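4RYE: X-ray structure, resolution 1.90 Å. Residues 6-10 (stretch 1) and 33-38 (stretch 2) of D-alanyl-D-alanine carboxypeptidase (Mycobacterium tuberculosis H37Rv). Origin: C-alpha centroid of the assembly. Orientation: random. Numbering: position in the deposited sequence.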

# COMPACT_ATOMS: atom_id res chain seq x y z
N ASP A 6 -2.78 5.48 22.50
CA ASP A 6 -1.64 5.85 21.66
C ASP A 6 -0.37 5.98 22.50
O ASP A 6 -0.42 6.03 23.72
CB ASP A 6 -1.90 7.17 20.93
N VAL A 7 0.76 6.01 21.81
CA VAL A 7 2.03 6.35 22.43
C VAL A 7 2.54 7.51 21.59
O VAL A 7 2.64 7.40 20.37
CB VAL A 7 3.04 5.18 22.39
CG1 VAL A 7 4.40 5.61 22.91
CG2 VAL A 7 2.51 3.99 23.18
N GLN A 8 2.82 8.63 22.23
CA GLN A 8 3.43 9.76 21.54
C GLN A 8 4.41 10.39 22.53
O GLN A 8 4.35 10.08 23.72
CB GLN A 8 2.37 10.76 21.06
CG GLN A 8 1.42 11.27 22.13
CD GLN A 8 0.41 12.23 21.56
OE1 GLN A 8 -0.75 11.88 21.33
NE2 GLN A 8 0.85 13.46 21.29
N PRO A 9 5.34 11.24 22.05
CA PRO A 9 6.35 11.79 22.98
C PRO A 9 5.74 12.70 24.04
O PRO A 9 4.80 13.45 23.74
CB PRO A 9 7.26 12.61 22.05
CG PRO A 9 7.04 12.04 20.66
CD PRO A 9 5.58 11.64 20.65
N ALA A 10 6.28 12.66 25.25
CA ALA A 10 5.83 13.51 26.34
C ALA A 10 5.82 14.99 25.92
O ALA A 10 6.79 15.50 25.36
CB ALA A 10 6.72 13.32 27.55
N VAL A 33 10.42 6.16 15.00
CA VAL A 33 8.96 6.14 15.13
C VAL A 33 8.53 7.35 15.96
O VAL A 33 8.99 7.54 17.08
CB VAL A 33 8.46 4.82 15.77
CG1 VAL A 33 6.96 4.86 15.99
CG2 VAL A 33 8.83 3.64 14.88
N LEU A 34 7.66 8.19 15.38
CA LEU A 34 7.23 9.42 16.06
C LEU A 34 6.05 9.18 16.99
O LEU A 34 5.95 9.79 18.06
CB LEU A 34 6.87 10.50 15.03
CG LEU A 34 7.97 11.17 14.20
CD1 LEU A 34 8.65 10.21 13.26
CD2 LEU A 34 7.38 12.31 13.41
N ALA A 35 5.15 8.29 16.57
CA ALA A 35 3.98 7.96 17.38
C ALA A 35 3.35 6.70 16.85
O ALA A 35 3.54 6.34 15.70
CB ALA A 35 2.96 9.12 17.36
N GLY A 36 2.57 6.02 17.68
CA GLY A 36 1.89 4.83 17.22
C GLY A 36 0.76 4.46 18.13
O GLY A 36 0.77 4.80 19.32
N ARG A 37 -0.24 3.79 17.57
CA ARG A 37 -1.30 3.22 18.38
C ARG A 37 -1.45 1.75 18.00
O ARG A 37 -1.79 1.45 16.85
CB ARG A 37 -2.61 3.95 18.18
CG ARG A 37 -3.73 3.38 19.04
CD ARG A 37 -5.03 4.14 18.88
NE ARG A 37 -6.10 3.50 19.62
CZ ARG A 37 -7.38 3.52 19.26
NH1 ARG A 37 -7.74 4.17 18.16
NH2 ARG A 37 -8.29 2.90 20.00
N ASP A 38 -1.19 0.85 18.95
CA ASP A 38 -1.24 -0.58 18.69
C ASP A 38 -0.53 -0.97 17.38
O ASP A 38 -1.00 -1.82 16.62
CB ASP A 38 -2.70 -1.06 18.66
CG ASP A 38 -3.32 -1.13 20.04
OD1 ASP A 38 -2.57 -1.17 21.03
OD2 ASP A 38 -4.57 -1.17 20.12

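This is a small, backbone-driven contact in which one extended segment lies antiparallel against the strand 33-37 and is held by a single antiparallel beta bridge, with side chains adding only modest packing. The bridge pairs Val7 with Gly36, whose CA atoms lie 5.4 Å apart. Val7 N donates to Gly36 O at 2.8 Å, and Gly36 N donates to Val7 O at 3.0 Å; angles at hydrogen of 160° and 162° make both bonds nearly straight. Each residue therefore uses both its amide and its carbonyl on the same partner.

The two carbonyl oxygens also receive CA-H...O contacts, from Asp6 CA to Gly36 O at 3.5 Å and from Ala35 CA to Val7 O at 3.3 Å, typical supplements to antiparallel pairing.

The main chains meet edge to edge, and the CA-to-CB bonds of the contacting residues other than Gly36 point sideways. Val7, beta-branched and with chi1 in the t well, suits an extended backbone. Gly36, buried, brings no side chain to the pairing, so its contribution is purely main-chain. Next to the bridge, Gln8 CB meets Ala35 CB at 4.1 Å, an ordinary van der Waals distance, with alanine placing a small methyl in a buried position; the end of the glutamine leads away and its amide finds hydrogen bonds outside this contact. At the other flank, Asp6 CB and Arg37 CB lie 4.3 Å apart. The Asp6 carboxylate is not modelled, so the observed contact between these residues is one of carbon atoms. Arg37, with chi1 to chi3 all t, is a long, extended chain compatible with its partly exposed position.

Pro9 has no amide hydrogen to donate to a further main-chain bond. Its CD instead packs 3.2 Å from Leu34 O, a carbonyl buried here without a hydrogen-bonding partner. Leu34 turns the end of its side chain away, and the whole contact buries just 236 Å², summed over both sides.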